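Local coordinates for protein aromatic amino acid beta-eliminating lyase/threonine aldolase (Exiguobacterium sibiricum, PDB 3LWS) that belongs to the beta-eliminating lyase family of fold-type I enzymes and carries pyridoxal phosphate bound covalently to a lysine, at residues 172-177 / 198-203. Sequence-based numbering, arbitrary orientation.
Sequences LHLDGA and DSIYIS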
ATOM      1  N   LEU A 172      -7.268  24.645  -5.108  1.00 21.53           N
ATOM      2  CA  LEU A 172      -5.887  24.767  -4.647  1.00 21.43           C
ATOM      3  C   LEU A 172      -5.521  23.588  -3.775  1.00 20.76           C
ATOM      4  O   LEU A 172      -6.122  23.345  -2.708  1.00 20.05           O
ATOM      5  CB  LEU A 172      -5.664  26.091  -3.941  1.00 22.80           C
ATOM      6  CG  LEU A 172      -4.240  26.563  -3.769  1.00 24.05           C
ATOM      7  CD1 LEU A 172      -3.563  26.745  -5.086  1.00 21.92           C
ATOM      8  CD2 LEU A 172      -4.274  27.875  -2.970  1.00 25.00           C
ATOM      9  N   HIS A 173      -4.542  22.826  -4.251  1.00 18.84           N
ATOM     10  CA  HIS A 173      -4.110  21.631  -3.554  1.00 18.35           C
ATOM     11  C   HIS A 173      -2.729  21.810  -2.946  1.00 19.15           C
ATOM     12  O   HIS A 173      -1.824  22.328  -3.601  1.00 18.63           O
ATOM     13  CB  HIS A 173      -4.101  20.425  -4.474  1.00 19.07           C
ATOM     14  CG  HIS A 173      -3.552  19.193  -3.814  1.00 16.39           C
ATOM     15  ND1 HIS A 173      -4.295  18.436  -2.929  1.00 17.54           N
ATOM     16  CD2 HIS A 173      -2.306  18.664  -3.813  1.00 20.07           C
ATOM     17  CE1 HIS A 173      -3.542  17.446  -2.474  1.00 20.43           C
ATOM     18  NE2 HIS A 173      -2.325  17.568  -2.988  1.00 19.09           N
ATOM     19  N   LEU A 174      -2.564  21.367  -1.691  1.00 19.60           N
ATOM     20  CA  LEU A 174      -1.252  21.453  -1.008  1.00 18.83           C
ATOM     21  C   LEU A 174      -0.561  20.082  -0.969  1.00 19.07           C
ATOM     22  O   LEU A 174      -1.115  19.088  -0.493  1.00 19.89           O
ATOM     23  CB  LEU A 174      -1.379  22.033   0.409  1.00 19.26           C
ATOM     24  CG  LEU A 174      -0.141  21.990   1.324  1.00 15.66           C
ATOM     25  CD1 LEU A 174       1.069  22.686   0.703  1.00 13.44           C
ATOM     26  CD2 LEU A 174      -0.450  22.603   2.726  1.00 19.29           C
ATOM     27  N   ASP A 175       0.620  20.053  -1.567  1.00 19.20           N
ATOM     28  CA  ASP A 175       1.613  19.022  -1.343  1.00 19.38           C
ATOM     29  C   ASP A 175       2.358  19.451  -0.074  1.00 19.38           C
ATOM     30  O   ASP A 175       3.332  20.217  -0.096  1.00 19.76           O
ATOM     31  CB  ASP A 175       2.541  18.848  -2.549  1.00 17.43           C
ATOM     32  CG  ASP A 175       3.459  17.673  -2.415  1.00 18.87           C
ATOM     33  OD1 ASP A 175       3.781  17.300  -1.264  1.00 17.73           O
ATOM     34  OD2 ASP A 175       3.846  17.101  -3.471  1.00 15.83           O
ATOM     35  N   GLY A 176       1.841  18.935   1.027  1.00 18.45           N
ATOM     36  CA  GLY A 176       2.378  19.134   2.322  1.00 17.26           C
ATOM     37  C   GLY A 176       3.162  17.942   2.826  1.00 17.08           C
ATOM     38  O   GLY A 176       3.153  17.664   4.014  1.00 18.56           O
ATOM     39  N   ALA A 177       3.874  17.265   1.936  1.00 16.45           N
ATOM     40  CA  ALA A 177       4.846  16.249   2.326  1.00 17.34           C
ATOM     41  C   ALA A 177       5.723  16.764   3.474  1.00 17.90           C
ATOM     42  O   ALA A 177       5.991  16.025   4.384  1.00 18.41           O
ATOM     43  CB  ALA A 177       5.707  15.830   1.129  1.00 17.36           C
ATOM     44  N   ASP A 198      -7.986  23.964  -0.782  1.00 20.34           N
ATOM     45  CA  ASP A 198      -9.169  23.130  -0.909  1.00 21.14           C
ATOM     46  C   ASP A 198      -8.918  21.698  -0.387  1.00 20.65           C
ATOM     47  O   ASP A 198      -9.775  21.096   0.284  1.00 20.37           O
ATOM     48  CB  ASP A 198      -9.634  23.153  -2.378  1.00 20.94           C
ATOM     49  CG  ASP A 198     -10.022  24.544  -2.811  1.00 22.97           C
ATOM     50  OD1 ASP A 198     -11.063  24.977  -2.342  1.00 24.24           O
ATOM     51  OD2 ASP A 198      -9.274  25.246  -3.529  1.00 22.70           O
ATOM     52  N   SER A 199      -7.719  21.184  -0.647  1.00 19.48           N
ATOM     53  CA  SER A 199      -7.334  19.850  -0.259  1.00 17.57           C
ATOM     54  C   SER A 199      -5.842  19.828   0.182  1.00 18.93           C
ATOM     55  O   SER A 199      -5.069  20.705  -0.177  1.00 19.02           O
ATOM     56  CB  SER A 199      -7.610  18.872  -1.419  1.00 16.22           C
ATOM     57  OG  SER A 199      -7.054  19.339  -2.652  1.00 18.61           O
ATOM     58  N   ILE A 200      -5.463  18.825   0.956  1.00 18.56           N
ATOM     59  CA  ILE A 200      -4.112  18.746   1.500  1.00 20.11           C
ATOM     60  C   ILE A 200      -3.645  17.313   1.589  1.00 17.82           C
ATOM     61  O   ILE A 200      -4.397  16.434   1.961  1.00 19.73           O
ATOM     62  CB  ILE A 200      -4.002  19.357   2.932  1.00 21.81           C
ATOM     63  CG1 ILE A 200      -4.609  20.759   2.995  1.00 28.64           C
ATOM     64  CG2 ILE A 200      -2.484  19.389   3.393  1.00 17.03           C
ATOM     65  CD1 ILE A 200      -6.164  20.791   3.223  1.00 30.24           C
ATOM     66  N   TYR A 201      -2.386  17.101   1.264  1.00 19.26           N
ATOM     67  CA  TYR A 201      -1.715  15.850   1.426  1.00 16.77           C
ATOM     68  C   TYR A 201      -0.643  16.103   2.447  1.00 17.85           C
ATOM     69  O   TYR A 201       0.070  17.113   2.364  1.00 18.60           O
ATOM     70  CB  TYR A 201      -1.069  15.395   0.120  1.00 17.12           C
ATOM     71  CG  TYR A 201       0.245  14.630   0.274  1.00 15.34           C
ATOM     72  CD1 TYR A 201       0.321  13.450   1.016  1.00 16.95           C
ATOM     73  CD2 TYR A 201       1.388  15.050  -0.359  1.00 16.67           C
ATOM     74  CE1 TYR A 201       1.504  12.786   1.171  1.00 16.62           C
ATOM     75  CE2 TYR A 201       2.591  14.359  -0.227  1.00 16.96           C
ATOM     76  CZ  TYR A 201       2.643  13.241   0.532  1.00 17.91           C
ATOM     77  OH  TYR A 201       3.836  12.555   0.635  1.00 20.48           O
ATOM     78  N   ILE A 202      -0.524  15.170   3.394  1.00 18.57           N
ATOM     79  CA  ILE A 202       0.570  15.151   4.337  1.00 17.42           C
ATOM     80  C   ILE A 202       1.113  13.759   4.415  1.00 18.57           C
ATOM     81  O   ILE A 202       0.400  12.764   4.179  1.00 17.94           O
ATOM     82  CB  ILE A 202       0.188  15.668   5.777  1.00 16.85           C
ATOM     83  CG1 ILE A 202      -1.038  14.982   6.337  1.00 19.55           C
ATOM     84  CG2 ILE A 202       0.010  17.166   5.779  1.00 15.47           C
ATOM     85  CD1 ILE A 202      -1.278  15.299   7.817  1.00 17.00           C
ATOM     86  N   SER A 203       2.393  13.692   4.766  1.00 17.13           N
ATOM     87  CA  SER A 203       3.126  12.461   4.811  1.00 17.12           C
ATOM     88  C   SER A 203       3.546  12.135   6.238  1.00 17.27           C
ATOM     89  O   SER A 203       3.863  13.020   7.004  1.00 17.96           O
ATOM     90  CB  SER A 203       4.393  12.585   3.976  1.00 17.26           C
ATOM     91  OG  SER A 203       5.192  11.397   4.027  1.00 19.26           O
TER
HETATM   92  O   HOH W   1       3.456  16.311   6.158  1.00 20.15           O
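Leu174 and Tyr201 lie on neighbouring parallel strands, 172-176 and 199-203, whose axes run 10° apart; Leu174 N donates to Ser199 O (3.0 Å) and Leu174 O accepts from Tyr201 N (2.9 Å). Asp198 suits the strand entrance: its OD2 takes Leu172 N at 2.6 Å through the anti lone pair, while its own N donates to Leu172 O. At the other end the backbones stay as close, but Gly176 O and Ser203 N are 4.1 Å apart, joined by a water. On one face His173, with CG anti to its backbone N (chi1 175°), places ND1 2.9 Å from Ser199 OG, hydrogen-bonded near the imidazole plane. Serine is small enough to sit there; its hydroxyl also bonds Trp82, and His173 NE2 bonds Gln75. Asp175 and Tyr201 point the same way, the carboxylate turned 61° from the phenol; Asp175 OD1 lies 3.3 Å from Tyr201 CE2 at the ring edge. OD1 also accepts from Ala177 N, closing an Asx turn, and leaves OD2 for Gln75 and N1 of the pyridoxal-lysine at position 206, the aspartate-pyridine pairing of fold-type I enzymes. The opposite, buried face suits branched aliphatics: Leu174 CD2 packs 3.9 Å from Ile200 CG2. Gly176, lacking a side chain, fits beside Tyr201 O, and Ala177 CB lies 3.7 Å from Tyr201 CE2. Strands 138-142 and 214-218 flank the pair, and helix 71-86 packs over the His173 and Tyr201 face.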